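PDB 1ZEL: AbiEi antitoxin C-terminal domain-containing protein, which is of unknown function but probably binds DNA through a winged-helix domain and may act as an antitoxin of the AbiEi type. Local coordinates for residues A[26-31]-A[39-44]; A[95-100]-A[130-135]; A[151-156]-A[219-224]. All coordinates share one frame; numbering follows the deposited sequence.

Contact 1: residues A[26-31]-A[39-44]; sequences ARDRPV and TQRLTE
Arg41 reaches end-on for the carboxylate of Asp28, and both of its terminal nitrogens close on the same oxygen. NH2 of Arg41 lies 2.8 Å from OD2 of Asp28 with an N-H...O angle of 154°, and OD2 receives it on its anti lone pair, the one directed away from OD1. NH1 of Arg41 meets the same OD2 at 3.1 Å in a more bent bond (135°), approaching from above the carboxylate plane. The acceptor stays close to the guanidinium plane in both bonds, so OD2 sits at the edge of the arginine, between NH1 and NH2, while the carboxylate is turned 58° from that plane. This is an end-on salt bridge in which one oxygen, OD2, accepts from both terminal nitrogens. Its reach comes from Arg41, whose chain is stretched from CG to NE. The backbones remain well apart, with CA of Asp28 11.2 Å from CA of Arg41. NE of Arg41 is paired separately with Asp37 on the same helix, which would limit rotation of the guanidinium. Packing beyond the ion pair is slight: CB of Asp28 stands 3.4 Å from Arg41 NH2, and CD of Pro30 approaches that nitrogen obliquely at 4.5 Å. Leu25, one turn back on helix 19-28, touches both Pro30 and Arg41. Arg29, with positive phi, takes the chain out of the helix, and its NE bonds back to the carbonyl O of Ala26. The contact joins the C-terminal end of helix 19-28 to helix 35-44 almost entirely by charge, in the N-terminal part that is probably the winged-helix, DNA-binding unit. Two acidic partners, Asp28 and Asp37, share the positive charge of one arginine at the surface, which should favour its protonated form.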
ATOM      1  N   ALA A  26     -25.763  -3.504 -12.143  1.00 16.27           N
ATOM      2  CA  ALA A  26     -26.392  -3.044 -10.888  1.00 16.78           C
ATOM      3  C   ALA A  26     -26.722  -4.228  -9.939  1.00 16.90           C
ATOM      4  O   ALA A  26     -26.578  -4.109  -8.709  1.00 17.28           O
ATOM      5  CB  ALA A  26     -27.641  -2.270 -11.206  1.00 16.29           C
ATOM      6  N   ARG A  27     -27.150  -5.363 -10.498  1.00 17.05           N
ATOM      7  CA  ARG A  27     -27.435  -6.554  -9.687  1.00 18.35           C
ATOM      8  C   ARG A  27     -26.141  -7.192  -9.153  1.00 19.30           C
ATOM      9  O   ARG A  27     -26.064  -7.618  -7.985  1.00 18.80           O
ATOM     10  CB  ARG A  27     -28.244  -7.608 -10.482  1.00 18.31           C
ATOM     11  CG  ARG A  27     -29.763  -7.411 -10.496  1.00 23.97           C
ATOM     12  CD  ARG A  27     -30.493  -8.631 -11.081  1.00 24.35           C
ATOM     13  NE  ARG A  27     -29.847  -9.110 -12.310  1.00 24.87           N
ATOM     14  CZ  ARG A  27     -30.147  -8.699 -13.531  1.00 28.14           C
ATOM     15  NH1 ARG A  27     -31.121  -7.800 -13.717  1.00 29.77           N
ATOM     16  NH2 ARG A  27     -29.470  -9.197 -14.571  1.00 29.23           N
ATOM     17  N   ASP A  28     -25.141  -7.284 -10.028  1.00 18.89           N
ATOM     18  CA  ASP A  28     -23.943  -8.082  -9.750  1.00 19.82           C
ATOM     19  C   ASP A  28     -22.839  -7.310  -9.032  1.00 19.89           C
ATOM     20  O   ASP A  28     -22.041  -7.894  -8.280  1.00 19.65           O
ATOM     21  CB  ASP A  28     -23.386  -8.659 -11.063  1.00 18.94           C
ATOM     22  CG  ASP A  28     -24.331  -9.657 -11.707  1.00 22.95           C
ATOM     23  OD1 ASP A  28     -25.289 -10.083 -11.035  1.00 24.13           O
ATOM     24  OD2 ASP A  28     -24.095 -10.025 -12.877  1.00 23.75           O
ATOM     25  N   ARG A  29     -22.786  -6.004  -9.286  1.00 20.75           N
ATOM     26  CA  ARG A  29     -21.810  -5.105  -8.637  1.00 21.34           C
ATOM     27  C   ARG A  29     -20.392  -5.697  -8.643  1.00 20.84           C
ATOM     28  O   ARG A  29     -19.827  -5.935  -7.561  1.00 20.11           O
ATOM     29  CB  ARG A  29     -22.209  -4.771  -7.191  1.00 21.35           C
ATOM     30  CG  ARG A  29     -23.638  -4.227  -6.950  1.00 24.23           C
ATOM     31  CD  ARG A  29     -23.684  -2.761  -7.228  1.00 22.12           C
ATOM     32  NE  ARG A  29     -25.025  -2.169  -7.244  1.00 20.81           N
ATOM     33  CZ  ARG A  29     -25.397  -1.186  -6.430  1.00 22.15           C
ATOM     34  NH1 ARG A  29     -24.539  -0.703  -5.539  1.00 16.93           N
ATOM     35  NH2 ARG A  29     -26.609  -0.652  -6.533  1.00 17.03           N
ATOM     36  N   PRO A  30     -19.811  -5.958  -9.847  1.00 20.94           N
ATOM     37  CA  PRO A  30     -18.414  -6.389  -9.835  1.00 19.89           C
ATOM     38  C   PRO A  30     -17.471  -5.275  -9.341  1.00 20.82           C
ATOM     39  O   PRO A  30     -17.730  -4.093  -9.597  1.00 21.11           O
ATOM     40  CB  PRO A  30     -18.119  -6.662 -11.312  1.00 20.64           C
ATOM     41  CG  PRO A  30     -19.094  -5.835 -12.057  1.00 20.30           C
ATOM     42  CD  PRO A  30     -20.338  -5.859 -11.224  1.00 21.30           C
ATOM     43  N   VAL A  31     -16.374  -5.636  -8.675  1.00 20.78           N
ATOM     44  CA  VAL A  31     -15.446  -4.614  -8.167  1.00 21.77           C
ATOM     45  C   VAL A  31     -14.896  -3.804  -9.332  1.00 21.79           C
ATOM     46  O   VAL A  31     -14.849  -2.584  -9.276  1.00 22.26           O
ATOM     47  CB  VAL A  31     -14.237  -5.202  -7.441  1.00 21.76           C
ATOM     48  CG1 VAL A  31     -13.451  -4.057  -6.765  1.00 21.71           C
ATOM     49  CG2 VAL A  31     -14.675  -6.218  -6.383  1.00 26.64           C
ATOM     50  N   THR A  39     -18.245  -7.124 -22.769  1.00 19.96           N
ATOM     51  CA  THR A  39     -18.555  -7.758 -24.067  1.00 19.50           C
ATOM     52  C   THR A  39     -19.597  -8.883 -23.921  1.00 19.43           C
ATOM     53  O   THR A  39     -20.552  -8.963 -24.707  1.00 19.85           O
ATOM     54  CB  THR A  39     -17.270  -8.325 -24.765  1.00 19.35           C
ATOM     55  OG1 THR A  39     -16.338  -7.259 -24.996  1.00 18.43           O
ATOM     56  CG2 THR A  39     -17.600  -8.954 -26.099  1.00 18.76           C
ATOM     57  N   GLN A  40     -19.391  -9.759 -22.937  1.00 19.86           N
ATOM     58  CA  GLN A  40     -20.292 -10.856 -22.656  1.00 19.86           C
ATOM     59  C   GLN A  40     -21.675 -10.342 -22.238  1.00 19.64           C
ATOM     60  O   GLN A  40     -22.687 -10.867 -22.673  1.00 18.75           O
ATOM     61  CB  GLN A  40     -19.689 -11.765 -21.570  1.00 21.07           C
ATOM     62  CG  GLN A  40     -20.593 -12.891 -21.057  1.00 24.78           C
ATOM     63  CD  GLN A  40     -21.100 -13.823 -22.138  1.00 35.96           C
ATOM     64  OE1 GLN A  40     -20.589 -13.840 -23.264  1.00 37.78           O
ATOM     65  NE2 GLN A  40     -22.109 -14.627 -21.794  1.00 35.81           N
ATOM     66  N   ARG A  41     -21.710  -9.313 -21.403  1.00 19.38           N
ATOM     67  CA  ARG A  41     -22.971  -8.738 -20.936  1.00 20.17           C
ATOM     68  C   ARG A  41     -23.745  -8.073 -22.097  1.00 20.60           C
ATOM     69  O   ARG A  41     -24.976  -8.128 -22.157  1.00 20.19           O
ATOM     70  CB  ARG A  41     -22.694  -7.691 -19.858  1.00 19.50           C
ATOM     71  CG  ARG A  41     -22.235  -8.306 -18.541  1.00 21.68           C
ATOM     72  CD  ARG A  41     -21.998  -7.237 -17.474  1.00 22.11           C
ATOM     73  NE  ARG A  41     -21.592  -7.848 -16.206  1.00 19.53           N
ATOM     74  CZ  ARG A  41     -22.428  -8.310 -15.276  1.00 23.44           C
ATOM     75  NH1 ARG A  41     -23.745  -8.251 -15.432  1.00 25.42           N
ATOM     76  NH2 ARG A  41     -21.942  -8.830 -14.162  1.00 24.18           N
ATOM     77  N   LEU A  42     -23.035  -7.458 -23.030  1.00 21.83           N
ATOM     78  CA  LEU A  42     -23.716  -6.923 -24.209  1.00 23.19           C
ATOM     79  C   LEU A  42     -24.429  -8.024 -24.987  1.00 24.47           C
ATOM     80  O   LEU A  42     -25.618  -7.887 -25.317  1.00 24.93           O
ATOM     81  CB  LEU A  42     -22.732  -6.190 -25.118  1.00 23.81           C
ATOM     82  CG  LEU A  42     -22.270  -4.852 -24.535  1.00 24.36           C
ATOM     83  CD1 LEU A  42     -21.077  -4.410 -25.371  1.00 28.05           C
ATOM     84  CD2 LEU A  42     -23.409  -3.855 -24.617  1.00 22.39           C
ATOM     85  N   THR A  43     -23.699  -9.103 -25.267  1.00 25.37           N
ATOM     86  CA  THR A  43     -24.214 -10.270 -26.006  1.00 27.32           C
ATOM     87  C   THR A  43     -25.431 -10.856 -25.308  1.00 27.51           C
ATOM     88  O   THR A  43     -26.461 -11.093 -25.944  1.00 28.59           O
ATOM     89  CB  THR A  43     -23.114 -11.359 -26.153  1.00 27.78           C
ATOM     90  OG1 THR A  43     -22.026 -10.840 -26.935  1.00 28.02           O
ATOM     91  CG2 THR A  43     -23.664 -12.614 -26.845  1.00 33.01           C
ATOM     92  N   GLU A  44     -25.302 -11.086 -24.006  1.00 27.16           N
ATOM     93  CA  GLU A  44     -26.402 -11.572 -23.168  1.00 27.88           C
ATOM     94  C   GLU A  44     -27.662 -10.719 -23.231  1.00 27.28           C
ATOM     95  O   GLU A  44     -28.768 -11.247 -23.131  1.00 27.60           O
ATOM     96  CB  GLU A  44     -25.955 -11.654 -21.715  1.00 27.58           C
ATOM     97  CG  GLU A  44     -25.029 -12.817 -21.474  1.00 31.88           C
ATOM     98  CD  GLU A  44     -24.688 -13.022 -20.003  1.00 45.61           C
ATOM     99  OE1 GLU A  44     -25.183 -12.253 -19.133  1.00 45.14           O
ATOM    100  OE2 GLU A  44     -23.908 -13.964 -19.726  1.00 46.38           O
TER

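Contact 2: residues A[95-100]-A[130-135]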
ATOM      1  N   ALA A  95      -7.527  -7.421 -11.625  1.00 25.43           N
ATOM      2  CA  ALA A  95      -8.584  -7.810 -12.572  1.00 26.04           C
ATOM      3  C   ALA A  95      -8.007  -8.350 -13.870  1.00 26.69           C
ATOM      4  O   ALA A  95      -8.578  -9.261 -14.476  1.00 27.68           O
ATOM      5  CB  ALA A  95      -9.497  -6.634 -12.849  1.00 24.94           C
ATOM      6  N   ARG A  96      -6.890  -7.778 -14.309  1.00 27.66           N
ATOM      7  CA  ARG A  96      -6.164  -8.259 -15.488  1.00 27.82           C
ATOM      8  C   ARG A  96      -5.140  -9.352 -15.181  1.00 28.39           C
ATOM      9  O   ARG A  96      -4.919 -10.251 -16.006  1.00 27.76           O
ATOM     10  CB  ARG A  96      -5.401  -7.115 -16.144  1.00 29.33           C
ATOM     11  CG  ARG A  96      -6.231  -5.962 -16.676  1.00 29.91           C
ATOM     12  CD  ARG A  96      -7.405  -6.396 -17.513  1.00 29.83           C
ATOM     13  NE  ARG A  96      -7.051  -7.142 -18.724  1.00 22.43           N
ATOM     14  CZ  ARG A  96      -7.945  -7.441 -19.650  1.00 26.41           C
ATOM     15  NH1 ARG A  96      -9.198  -7.014 -19.520  1.00 25.81           N
ATOM     16  NH2 ARG A  96      -7.586  -8.127 -20.718  1.00 24.55           N
ATOM     17  N   ASP A  97      -4.492  -9.256 -14.017  1.00 27.61           N
ATOM     18  CA  ASP A  97      -3.420 -10.174 -13.633  1.00 29.30           C
ATOM     19  C   ASP A  97      -3.574 -10.548 -12.175  1.00 29.86           C
ATOM     20  O   ASP A  97      -3.176  -9.779 -11.292  1.00 29.15           O
ATOM     21  CB  ASP A  97      -2.047  -9.516 -13.858  1.00 29.09           C
ATOM     22  CG  ASP A  97      -0.874 -10.479 -13.623  1.00 29.48           C
ATOM     23  OD1 ASP A  97      -1.116 -11.646 -13.270  1.00 26.44           O
ATOM     24  OD2 ASP A  97       0.295 -10.055 -13.763  1.00 26.11           O
ATOM     25  N   GLN A  98      -4.144 -11.728 -11.921  1.00 30.81           N
ATOM     26  CA  GLN A  98      -4.318 -12.221 -10.549  1.00 32.24           C
ATOM     27  C   GLN A  98      -2.966 -12.418  -9.827  1.00 32.80           C
ATOM     28  O   GLN A  98      -2.923 -12.456  -8.601  1.00 34.21           O
ATOM     29  CB  GLN A  98      -5.179 -13.497 -10.518  1.00 32.62           C
ATOM     30  N   ASN A  99      -1.879 -12.495 -10.595  1.00 32.45           N
ATOM     31  CA  ASN A  99      -0.528 -12.673 -10.054  1.00 32.51           C
ATOM     32  C   ASN A  99       0.290 -11.383 -10.079  1.00 30.63           C
ATOM     33  O   ASN A  99       1.522 -11.425 -10.197  1.00 31.35           O
ATOM     34  CB  ASN A  99       0.239 -13.762 -10.843  1.00 32.97           C
ATOM     35  CG  ASN A  99      -0.521 -15.075 -10.940  1.00 38.00           C
ATOM     36  OD1 ASN A  99      -0.630 -15.665 -12.027  1.00 44.62           O
ATOM     37  ND2 ASN A  99      -1.053 -15.540  -9.812  1.00 42.05           N
ATOM     38  N   ALA A 100      -0.393 -10.236  -9.995  1.00 28.88           N
ATOM     39  CA  ALA A 100       0.271  -8.928  -9.983  1.00 27.14           C
ATOM     40  C   ALA A 100       1.440  -8.909  -9.003  1.00 26.00           C
ATOM     41  O   ALA A 100       2.494  -8.380  -9.309  1.00 26.60           O
ATOM     42  CB  ALA A 100      -0.732  -7.809  -9.676  1.00 26.42           C
ATOM     43  N   PRO A 130      11.520  -7.751  -7.314  1.00 28.18           N
ATOM     44  CA  PRO A 130      12.451  -7.338  -8.370  1.00 28.08           C
ATOM     45  C   PRO A 130      11.944  -7.686  -9.762  1.00 28.12           C
ATOM     46  O   PRO A 130      11.991  -6.845 -10.675  1.00 28.79           O
ATOM     47  CB  PRO A 130      13.702  -8.165  -8.058  1.00 28.37           C
ATOM     48  CG  PRO A 130      13.684  -8.297  -6.531  1.00 29.46           C
ATOM     49  CD  PRO A 130      12.219  -8.357  -6.152  1.00 28.36           C
ATOM     50  N   ALA A 131      11.431  -8.906  -9.915  1.00 27.94           N
ATOM     51  CA  ALA A 131      11.088  -9.433 -11.228  1.00 28.26           C
ATOM     52  C   ALA A 131       9.812  -8.845 -11.876  1.00 28.21           C
ATOM     53  O   ALA A 131       9.586  -9.049 -13.066  1.00 27.10           O
ATOM     54  CB  ALA A 131      11.001 -10.964 -11.159  1.00 28.97           C
ATOM     55  N   LYS A 132       8.997  -8.120 -11.106  1.00 28.59           N
ATOM     56  CA  LYS A 132       7.658  -7.697 -11.558  1.00 29.70           C
ATOM     57  C   LYS A 132       7.627  -6.268 -12.084  1.00 29.90           C
ATOM     58  O   LYS A 132       8.036  -5.355 -11.395  1.00 31.04           O
ATOM     59  CB  LYS A 132       6.639  -7.811 -10.413  1.00 29.65           C
ATOM     60  CG  LYS A 132       6.180  -9.238 -10.086  1.00 34.74           C
ATOM     61  CD  LYS A 132       5.286  -9.821 -11.192  1.00 41.84           C
ATOM     62  CE  LYS A 132       4.125  -8.870 -11.573  1.00 44.93           C
ATOM     63  NZ  LYS A 132       3.236  -9.441 -12.635  1.00 48.42           N
ATOM     64  N   ARG A 133       7.097  -6.087 -13.307  1.00 30.10           N
ATOM     65  CA  ARG A 133       7.031  -4.698 -13.822  1.00 29.52           C
ATOM     66  C   ARG A 133       5.690  -4.091 -13.486  1.00 28.92           C
ATOM     67  O   ARG A 133       4.659  -4.783 -13.455  1.00 28.25           O
ATOM     68  CB  ARG A 133       7.293  -4.585 -15.313  1.00 29.71           C
ATOM     69  N   LEU A 134       5.709  -2.778 -13.243  1.00 28.92           N
ATOM     70  CA  LEU A 134       4.493  -2.026 -12.999  1.00 28.58           C
ATOM     71  C   LEU A 134       3.892  -1.706 -14.364  1.00 28.79           C
ATOM     72  O   LEU A 134       4.611  -1.237 -15.233  1.00 28.06           O
ATOM     73  CB  LEU A 134       4.830  -0.727 -12.265  1.00 28.81           C
ATOM     74  CG  LEU A 134       3.657   0.165 -11.857  1.00 28.98           C
ATOM     75  CD1 LEU A 134       2.857  -0.460 -10.731  1.00 26.32           C
ATOM     76  CD2 LEU A 134       4.134   1.563 -11.482  1.00 29.85           C
ATOM     77  N   PRO A 135       2.582  -1.959 -14.563  1.00 29.05           N
ATOM     78  CA  PRO A 135       1.983  -1.541 -15.834  1.00 29.58           C
ATOM     79  C   PRO A 135       2.076  -0.016 -15.956  1.00 30.08           C
ATOM     80  O   PRO A 135       1.897   0.697 -14.963  1.00 29.75           O
ATOM     81  CB  PRO A 135       0.521  -1.998 -15.717  1.00 29.88           C
ATOM     82  CG  PRO A 135       0.493  -3.003 -14.627  1.00 29.57           C
ATOM     83  CD  PRO A 135       1.596  -2.599 -13.676  1.00 29.53           C
TER
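Lys132 extends from its loop toward the turn at 97-100 and meets it from CG to the tip. From CB the chain sets off with CG anti to the carbonyl carbon (chi1 -76°), then bends at chi2 and chi3 before straightening to the amino group. CG passes 3.9 Å from the carbonyl O of Ala100, and CD comes to 3.7 Å from that oxygen. CE is modelled implausibly close to it, so the detail of this approach is doubtful. At the tip, NZ of Lys132 forms a salt bridge with OD2 of Asp97 at 3.2 Å, a weak hydrogen bond, the two side chains arriving from opposite directions. The carbonyl O of Asn99 lies 3.6 Å from the same nitrogen. The other carboxylate oxygen of Asp97 is engaged within its own segment: OD1 accepts from Asn99 N at 2.9 Å, from above the carboxylate plane, closing an Asx turn. This turn overlaps a type I beta turn from Asp97 to Ala100, in which Ala100 N bonds to Asp97 O. The Asx bond restrains the carboxylate, while OD2 faces the lysine. The turn follows helix 88-96, against whose Trp93 and Leu94 Ala100 packs. Lys132 belongs to the loop between strands 124-127 and 142-145, where its carbonyl O accepts from Arg146, and farther along this loop Leu134 and Pro135 also pack on Trp93.

Contact 3: residues A[151-156]-A[219-224]; sequences AADTAL and LERLLS
Asp153 and Leu156 both place CG anti to the backbone N (chi1 -165° and -170°), which carries their side chains across to helix 216-223. Arg221 answers with a chain that bends at chi3 (59°), folding its guanidinium back over Leu156 to reach the aspartate. OD2 of Asp153 stands 2.8 Å from NH2 of Arg221. The pair is a salt bridge, but the hydrogen bond within it is weak and strongly bent; the side chains cross at about a right angle and the oxygen approaches the guanidinium obliquely. CD2 of Leu156 lies 3.9 Å above the plane of that guanidinium, over its centre, and CD1 of Leu156 is 3.8 Å from Arg221 NH1. The arginine thus lays one flat face on a leucine while its NH2 pairs with a carboxylate. Deeper in, Leu156 and Leu222 slide past each other in opposite directions, with CG of Leu156 3.6 Å from CD2 of Leu222. The isobutyl group of Leu156 is therefore held between an arginine and a leucine that are consecutive on the facing helix, and this apolar contact is buried. Asp153 has a second role: it is the N-cap of helix 154-157, its OD1 accepting weakly from Leu156 N at 3.3 Å. One carboxylate thereby serves its own helix with OD1 and the opposing helix with OD2. Within the AbiEi antitoxin C-terminal region, this contact sets the start of helix 154-157 against the last turn and a half of helix 216-223. The carbonyl O of Ala155 also accepts from Arg218, a second tie between these helices. Leu222 reaches on to Glu184 of helix 183-192, while Leu219 and Leu223 pack against both that helix and helix 228-240.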
ATOM      1  N   ALA A 151      10.192 -12.960  -3.055  1.00 41.37           N
ATOM      2  CA  ALA A 151       8.785 -12.992  -3.449  1.00 42.40           C
ATOM      3  C   ALA A 151       8.075 -14.311  -3.094  1.00 42.84           C
ATOM      4  O   ALA A 151       6.842 -14.366  -3.055  1.00 43.05           O
ATOM      5  CB  ALA A 151       8.667 -12.720  -4.941  1.00 42.30           C
ATOM      6  N   ALA A 152       8.852 -15.364  -2.839  1.00 42.96           N
ATOM      7  CA  ALA A 152       8.285 -16.665  -2.527  1.00 43.43           C
ATOM      8  C   ALA A 152       7.798 -16.724  -1.084  1.00 43.72           C
ATOM      9  O   ALA A 152       6.866 -17.472  -0.766  1.00 44.11           O
ATOM     10  CB  ALA A 152       9.296 -17.769  -2.795  1.00 43.61           C
ATOM     11  N   ASP A 153       8.416 -15.923  -0.222  1.00 43.01           N
ATOM     12  CA  ASP A 153       8.125 -15.955   1.201  1.00 43.12           C
ATOM     13  C   ASP A 153       7.240 -14.745   1.614  1.00 42.84           C
ATOM     14  O   ASP A 153       7.675 -13.828   2.315  1.00 42.68           O
ATOM     15  CB  ASP A 153       9.450 -16.049   1.982  1.00 43.29           C
ATOM     16  CG  ASP A 153       9.262 -16.446   3.446  1.00 43.31           C
ATOM     17  OD1 ASP A 153       8.111 -16.692   3.886  1.00 40.35           O
ATOM     18  OD2 ASP A 153      10.289 -16.497   4.163  1.00 45.42           O
ATOM     19  N   THR A 154       5.990 -14.769   1.155  1.00 42.60           N
ATOM     20  CA  THR A 154       5.026 -13.700   1.447  1.00 42.35           C
ATOM     21  C   THR A 154       4.449 -13.851   2.862  1.00 41.58           C
ATOM     22  O   THR A 154       3.864 -12.906   3.401  1.00 41.98           O
ATOM     23  CB  THR A 154       3.873 -13.624   0.386  1.00 43.22           C
ATOM     24  OG1 THR A 154       3.258 -14.913   0.233  1.00 43.54           O
ATOM     25  CG2 THR A 154       4.391 -13.126  -0.982  1.00 43.39           C
ATOM     26  N   ALA A 155       4.633 -15.034   3.457  1.00 39.72           N
ATOM     27  CA  ALA A 155       4.287 -15.288   4.851  1.00 38.41           C
ATOM     28  C   ALA A 155       5.170 -14.438   5.751  1.00 36.57           C
ATOM     29  O   ALA A 155       4.734 -13.962   6.803  1.00 36.96           O
ATOM     30  CB  ALA A 155       4.449 -16.785   5.199  1.00 38.68           C
ATOM     31  N   LEU A 156       6.414 -14.238   5.316  1.00 33.66           N
ATOM     32  CA  LEU A 156       7.321 -13.360   6.010  1.00 30.13           C
ATOM     33  C   LEU A 156       6.880 -11.900   5.868  1.00 26.97           C
ATOM     34  O   LEU A 156       6.933 -11.153   6.830  1.00 25.83           O
ATOM     35  CB  LEU A 156       8.756 -13.572   5.502  1.00 30.72           C
ATOM     36  CG  LEU A 156       9.901 -12.899   6.277  1.00 31.10           C
ATOM     37  CD1 LEU A 156       9.811 -13.114   7.809  1.00 33.54           C
ATOM     38  CD2 LEU A 156      11.276 -13.340   5.737  1.00 29.01           C
ATOM     39  N   LEU A 219      11.996  -9.693  12.009  1.00 22.16           N
ATOM     40  CA  LEU A 219      12.816  -8.521  11.679  1.00 21.82           C
ATOM     41  C   LEU A 219      14.166  -8.955  11.115  1.00 21.94           C
ATOM     42  O   LEU A 219      14.619  -8.475  10.070  1.00 21.24           O
ATOM     43  CB  LEU A 219      13.030  -7.646  12.923  1.00 21.86           C
ATOM     44  CG  LEU A 219      11.819  -6.782  13.312  1.00 21.21           C
ATOM     45  CD1 LEU A 219      12.138  -6.029  14.604  1.00 21.97           C
ATOM     46  CD2 LEU A 219      11.434  -5.786  12.195  1.00 17.97           C
ATOM     47  N   GLU A 220      14.791  -9.905  11.801  1.00 21.13           N
ATOM     48  CA  GLU A 220      16.097 -10.340  11.440  1.00 21.45           C
ATOM     49  C   GLU A 220      16.107 -10.988  10.046  1.00 21.55           C
ATOM     50  O   GLU A 220      17.040 -10.786   9.261  1.00 21.20           O
ATOM     51  CB  GLU A 220      16.581 -11.308  12.517  1.00 22.12           C
ATOM     52  CG  GLU A 220      17.923 -11.926  12.244  1.00 25.73           C
ATOM     53  CD  GLU A 220      18.307 -12.940  13.299  1.00 32.97           C
ATOM     54  OE1 GLU A 220      17.530 -13.149  14.264  1.00 32.25           O
ATOM     55  OE2 GLU A 220      19.395 -13.527  13.148  1.00 33.15           O
ATOM     56  N   ARG A 221      15.078 -11.769   9.740  1.00 22.04           N
ATOM     57  CA  ARG A 221      15.056 -12.493   8.466  1.00 22.41           C
ATOM     58  C   ARG A 221      14.770 -11.503   7.330  1.00 22.54           C
ATOM     59  O   ARG A 221      15.306 -11.627   6.237  1.00 23.52           O
ATOM     60  CB  ARG A 221      14.034 -13.622   8.497  1.00 22.59           C
ATOM     61  CG  ARG A 221      14.429 -14.771   9.441  1.00 25.62           C
ATOM     62  CD  ARG A 221      13.382 -15.870   9.372  1.00 33.84           C
ATOM     63  NE  ARG A 221      13.237 -16.389   8.011  1.00 34.42           N
ATOM     64  CZ  ARG A 221      12.086 -16.801   7.482  1.00 40.31           C
ATOM     65  NH1 ARG A 221      10.970 -16.752   8.199  1.00 40.40           N
ATOM     66  NH2 ARG A 221      12.052 -17.245   6.231  1.00 38.95           N
ATOM     67  N   LEU A 222      13.950 -10.505   7.616  1.00 21.69           N
ATOM     68  CA  LEU A 222      13.666  -9.434   6.644  1.00 21.61           C
ATOM     69  C   LEU A 222      14.830  -8.448   6.443  1.00 21.02           C
ATOM     70  O   LEU A 222      14.929  -7.833   5.391  1.00 19.34           O
ATOM     71  CB  LEU A 222      12.402  -8.693   7.030  1.00 21.31           C
ATOM     72  CG  LEU A 222      11.100  -9.485   6.804  1.00 24.51           C
ATOM     73  CD1 LEU A 222       9.976  -8.857   7.538  1.00 17.59           C
ATOM     74  CD2 LEU A 222      10.745  -9.523   5.345  1.00 26.66           C
ATOM     75  N   LEU A 223      15.690  -8.298   7.451  1.00 20.97           N
ATOM     76  CA  LEU A 223      16.919  -7.495   7.318  1.00 20.88           C
ATOM     77  C   LEU A 223      18.053  -8.249   6.646  1.00 21.76           C
ATOM     78  O   LEU A 223      19.015  -7.644   6.159  1.00 21.78           O
ATOM     79  CB  LEU A 223      17.387  -7.013   8.697  1.00 20.72           C
ATOM     80  CG  LEU A 223      16.584  -5.884   9.287  1.00 21.90           C
ATOM     81  CD1 LEU A 223      16.775  -5.900  10.797  1.00 19.05           C
ATOM     82  CD2 LEU A 223      16.993  -4.542   8.641  1.00 19.40           C
ATOM     83  N   SER A 224      17.963  -9.576   6.610  1.00 22.70           N
ATOM     84  CA  SER A 224      19.039 -10.367   6.034  1.00 23.04           C
ATOM     85  C   SER A 224      19.295  -9.991   4.580  1.00 22.65           C
ATOM     86  O   SER A 224      18.460 -10.230   3.714  1.00 22.84           O
ATOM     87  CB  SER A 224      18.764 -11.867   6.182  1.00 23.76           C
ATOM     88  OG  SER A 224      19.820 -12.608   5.574  1.00 26.32           O
TER

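In the fold
The three contacts follow one another along the chain, each closing before the next opens, and run across an elongated molecule. Contact 1 joins helices 19-28 and 35-44 near one end, its centre about 29 Å from that of the chain, in the N-terminal part that probably forms the winged-helix DNA-binding unit. Contacts 2 and 3 lie within the AbiEi antitoxin C-terminal range, their centres about 20 Å apart. Contact 2 is the intermediate one, its centre about 25 Å from that of contact 1, whereas the centres of contacts 1 and 3 are about 40 Å apart. None touches another, though the nearest atoms of contacts 2 and 3 are about 6 Å apart; each includes a salt bridge.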